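PDB 2EW2: 2-dehydropantoate 2-reductase, putative, which probably catalyses the NADPH-dependent reduction of 2-dehydropantoate (ketopantoate) to (R)-pantoate, a step in pantothenate biosynthesis. Local coordinates for residues I6-A11 and L77-T82; E73-I78 and E100-L105. All coordinates share one frame; numbering follows the deposited sequence.

Contact 1: residues I6-A11 and L77-T82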
# COMPACT_ATOMS: atom_id res chain seq x y z
N ILE B 6 -6.67 12.34 42.76
CA ILE B 6 -6.30 11.56 41.55
C ILE B 6 -7.40 10.61 41.13
O ILE B 6 -7.89 9.82 41.95
CB ILE B 6 -4.98 10.76 41.77
CG1 ILE B 6 -3.89 11.67 42.34
CG2 ILE B 6 -4.52 10.04 40.45
CD1 ILE B 6 -2.62 10.96 42.82
N ALA B 7 -7.79 10.69 39.86
CA ALA B 7 -8.73 9.76 39.26
C ALA B 7 -7.94 8.78 38.39
O ALA B 7 -6.99 9.17 37.69
CB ALA B 7 -9.76 10.48 38.45
N ILE B 8 -8.30 7.50 38.50
CA ILE B 8 -7.69 6.44 37.70
C ILE B 8 -8.68 6.06 36.62
O ILE B 8 -9.70 5.45 36.92
CB ILE B 8 -7.33 5.18 38.55
CG1 ILE B 8 -6.51 5.53 39.80
CG2 ILE B 8 -6.61 4.13 37.69
CD1 ILE B 8 -5.11 6.03 39.53
N ALA B 9 -8.39 6.41 35.37
CA ALA B 9 -9.31 6.13 34.26
C ALA B 9 -8.93 4.80 33.63
O ALA B 9 -8.01 4.70 32.80
CB ALA B 9 -9.28 7.29 33.22
N GLY B 10 -9.63 3.76 34.06
CA GLY B 10 -9.33 2.36 33.70
C GLY B 10 -8.72 1.68 34.91
O GLY B 10 -7.51 1.74 35.11
N ALA B 11 -9.57 1.04 35.71
CA ALA B 11 -9.17 0.41 36.97
C ALA B 11 -8.88 -1.09 36.85
O ALA B 11 -9.23 -1.88 37.75
CB ALA B 11 -10.24 0.67 38.02
N LEU B 77 -5.34 15.32 38.97
CA LEU B 77 -4.62 14.43 38.05
C LEU B 77 -5.53 13.30 37.63
O LEU B 77 -6.21 12.71 38.46
CB LEU B 77 -3.35 13.83 38.68
CG LEU B 77 -2.52 12.82 37.87
CD1 LEU B 77 -1.89 13.48 36.63
CD2 LEU B 77 -1.44 12.15 38.74
N ILE B 78 -5.54 13.01 36.33
CA ILE B 78 -6.17 11.80 35.84
C ILE B 78 -5.06 10.94 35.25
O ILE B 78 -4.22 11.43 34.49
CB ILE B 78 -7.27 12.08 34.78
CG1 ILE B 78 -8.38 12.96 35.36
CG2 ILE B 78 -7.90 10.74 34.25
CD1 ILE B 78 -9.31 13.55 34.29
N ILE B 79 -5.03 9.67 35.64
CA ILE B 79 -4.11 8.71 35.06
C ILE B 79 -4.88 7.86 34.07
O ILE B 79 -5.81 7.15 34.44
CB ILE B 79 -3.43 7.81 36.12
CG1 ILE B 79 -2.59 8.67 37.07
CG2 ILE B 79 -2.56 6.74 35.39
CD1 ILE B 79 -2.25 8.01 38.43
N ALA B 80 -4.50 7.95 32.80
CA ALA B 80 -5.19 7.26 31.71
C ALA B 80 -4.58 5.88 31.44
O ALA B 80 -3.42 5.78 31.06
CB ALA B 80 -5.13 8.11 30.45
N LEU B 81 -5.38 4.83 31.65
CA LEU B 81 -5.00 3.46 31.33
C LEU B 81 -6.03 2.71 30.47
O LEU B 81 -5.82 1.56 30.10
CB LEU B 81 -4.72 2.67 32.61
CG LEU B 81 -3.38 3.05 33.24
CD1 LEU B 81 -3.45 3.01 34.75
CD2 LEU B 81 -2.26 2.14 32.69
N THR B 82 -7.15 3.37 30.16
CA THR B 82 -8.19 2.83 29.27
C THR B 82 -7.60 2.58 27.88
O THR B 82 -6.91 3.45 27.33
CB THR B 82 -9.34 3.86 29.15
OG1 THR B 82 -9.83 4.18 30.46
CG2 THR B 82 -10.49 3.35 28.30
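I6 to A9 and L77 to A80 run side by side as parallel neighbours in the central sheet of the Rossmann-type domain, a worked example of how larger aliphatic residues share one sheet face while on the other the branches of I78 lie against the methyls of A7 and A9. On the face that carries I6, I8, L77 and I79, the end of I79 is the meeting point. Its CG1 leaves beside the backbone N (chi1 -63°), and I79 CD1 reaches across the strand gap to I6 CG2 at 3.7 Å. I8 lies alongside I79, pointing the same way, with its own CD1 bent over to touch I79 CD1 at 3.6 Å. L18 and L22 of helix 13-24 pack against I79 on this face.

The reverse face is shaped by the fork of I78: CG1 turns to A7 CB, and I78 CG2 reaches A9 CB at 3.9 Å. F91 and I94 of helix 84-94 close over I78. Between the two faces run backbone bonds from A7 N to L77 O, from I79 N to A7 O (2.9 Å) and from A9 N to I79 O.

Beyond the strands the chain turns at G10, whose backbone angles and closeness to T82 N leave no room for a CB; its place suits the first glycine of a GxGxxG dinucleotide-binding loop. A9 O gathers three donors here. L81 N gives the strong bond to A9 O, at 2.9 Å, and T82 N adds a weak one. T82 OG1, turned beside its own backbone N (chi1 -57°), contributes another weak bond to A9 O at 3.0 Å.

Contact 2: residues E73-I78 and E100-L105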
# COMPACT_ATOMS: atom_id res chain seq x y z
N GLU B 73 -16.29 14.74 42.36
CA GLU B 73 -15.16 15.57 42.76
C GLU B 73 -14.38 16.00 41.53
O GLU B 73 -14.26 15.24 40.58
CB GLU B 73 -14.22 14.78 43.68
CG GLU B 73 -14.81 14.43 45.04
CD GLU B 73 -14.41 15.42 46.12
OE1 GLU B 73 -13.23 15.42 46.54
OE2 GLU B 73 -15.29 16.21 46.55
N GLN B 74 -13.84 17.22 41.57
CA GLN B 74 -12.92 17.69 40.53
C GLN B 74 -11.52 17.35 40.99
O GLN B 74 -11.19 17.52 42.17
CB GLN B 74 -13.07 19.20 40.34
CG GLN B 74 -14.48 19.62 39.89
CD GLN B 74 -14.62 21.13 39.71
OE1 GLN B 74 -14.16 21.92 40.55
NE2 GLN B 74 -15.24 21.54 38.59
N VAL B 75 -10.69 16.84 40.09
CA VAL B 75 -9.41 16.27 40.50
C VAL B 75 -8.22 17.02 39.92
O VAL B 75 -8.35 17.76 38.93
CB VAL B 75 -9.31 14.76 40.15
CG1 VAL B 75 -10.40 13.96 40.86
CG2 VAL B 75 -9.40 14.55 38.63
N ASP B 76 -7.06 16.83 40.54
CA ASP B 76 -5.82 17.44 40.09
C ASP B 76 -5.18 16.64 38.94
O ASP B 76 -4.53 17.21 38.07
CB ASP B 76 -4.83 17.52 41.26
CG ASP B 76 -5.44 18.20 42.50
OD1 ASP B 76 -5.90 19.35 42.35
OD2 ASP B 76 -5.46 17.60 43.59
N LEU B 77 -5.34 15.32 38.97
CA LEU B 77 -4.62 14.43 38.05
C LEU B 77 -5.53 13.30 37.63
O LEU B 77 -6.21 12.71 38.46
CB LEU B 77 -3.35 13.83 38.68
CG LEU B 77 -2.52 12.82 37.87
CD1 LEU B 77 -1.89 13.48 36.63
CD2 LEU B 77 -1.44 12.15 38.74
N ILE B 78 -5.54 13.01 36.33
CA ILE B 78 -6.17 11.80 35.84
C ILE B 78 -5.06 10.94 35.25
O ILE B 78 -4.22 11.43 34.49
CB ILE B 78 -7.27 12.08 34.78
CG1 ILE B 78 -8.38 12.96 35.36
CG2 ILE B 78 -7.90 10.74 34.25
CD1 ILE B 78 -9.31 13.55 34.29
N GLU B 100 -9.71 23.53 34.44
CA GLU B 100 -8.55 24.13 33.78
C GLU B 100 -7.24 23.72 34.43
O GLU B 100 -6.21 23.77 33.79
CB GLU B 100 -8.66 25.67 33.82
CG GLU B 100 -9.36 26.19 35.10
CD GLU B 100 -9.04 27.62 35.42
OE1 GLU B 100 -8.80 28.42 34.48
OE2 GLU B 100 -9.01 27.95 36.63
N LYS B 101 -7.28 23.35 35.71
CA LYS B 101 -6.07 22.95 36.45
C LYS B 101 -5.80 21.43 36.44
O LYS B 101 -4.83 20.98 37.02
CB LYS B 101 -6.10 23.50 37.89
CG LYS B 101 -6.19 25.05 38.00
CD LYS B 101 -6.15 25.51 39.47
CE LYS B 101 -6.04 27.06 39.63
NZ LYS B 101 -4.86 27.67 38.90
N THR B 102 -6.67 20.65 35.80
CA THR B 102 -6.51 19.20 35.76
C THR B 102 -5.45 18.76 34.75
O THR B 102 -5.44 19.23 33.62
CB THR B 102 -7.84 18.51 35.46
OG1 THR B 102 -8.81 18.92 36.43
CG2 THR B 102 -7.68 17.00 35.56
N TYR B 103 -4.54 17.88 35.17
CA TYR B 103 -3.54 17.28 34.30
C TYR B 103 -3.91 15.84 34.03
O TYR B 103 -4.61 15.21 34.83
CB TYR B 103 -2.16 17.35 34.94
CG TYR B 103 -1.48 18.70 34.85
CD1 TYR B 103 -1.93 19.79 35.62
CD2 TYR B 103 -0.37 18.89 34.01
CE1 TYR B 103 -1.27 21.05 35.53
CE2 TYR B 103 0.27 20.12 33.92
CZ TYR B 103 -0.17 21.18 34.68
OH TYR B 103 0.48 22.39 34.56
N VAL B 104 -3.45 15.31 32.90
CA VAL B 104 -3.60 13.88 32.62
C VAL B 104 -2.21 13.27 32.35
O VAL B 104 -1.35 13.88 31.68
CB VAL B 104 -4.59 13.60 31.43
CG1 VAL B 104 -4.14 14.35 30.17
CG2 VAL B 104 -4.72 12.09 31.12
N LEU B 105 -1.99 12.09 32.93
CA LEU B 105 -0.79 11.30 32.67
C LEU B 105 -1.24 10.10 31.85
O LEU B 105 -1.93 9.21 32.35
CB LEU B 105 -0.10 10.83 33.96
CG LEU B 105 1.06 9.83 33.76
CD1 LEU B 105 2.22 10.44 32.93
CD2 LEU B 105 1.57 9.25 35.08
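T102 meets V75 at the start of the two parallel strands of a beta-alpha-beta crossover, in which strand 77-80 leads through helix 84-94 to strand 103-106. T102 illustrates how a threonine hydroxyl can add to the backbone bonds between neighbouring strands. T102 OG1 donates to V75 O at 2.8 Å, nearly in line with the carbonyl, and T99 N bonds to T102 OG1, so this buried hydroxyl is engaged as donor and acceptor. The torsion that sets OG1 beside the T102 backbone N (chi1 -55°) leaves T102 CG2 to face I78, 4.0 Å from I78 CD1.

Backbone bonds follow. Y103 N gives an almost straight bond to D76 O (N-H...O 177°), although the donor stands well out of the plane of that carbonyl. I78 N answers to Y103 O at 2.8 Å, and I78 O receives L105 N at the same length. Both acceptors take a CA-H...O contact as well, L77 CA with Y103 O and V104 CA with I78 O. D76 points its CB away from segment 100-105, and K5 N bonds to its OD2. T102 O is taken by ND2 of N125.

Apolar groups flank these bonds: V104 CG2 lies beside I78 O on one face, and on the other L77 CD1 sits 3.7 Å from Y103 O.

In the fold
Strand 77-80 has a parallel neighbour along each edge, and the two contacts are its two seams: contact 1 joins it to strand 5-9, contact 2 to strand 103-106. L77 and I78 serve both, and A80 N probably bonds to L105 O, carrying the second seam past the end of contact 2. Both are mainly buried, but contact 1 is the deeper, its centre about 12 Å from that of the chain against about 18 Å. Aliphatic side chains pack on both its faces, under helices 13-24 and 84-94, and it ends at a glycine turn on the likely cofactor side. Contact 2 lies nearer the surface, with K101 exposed and D76 and Y103 partly so, and there a threonine hydroxyl supplements the backbone bonds.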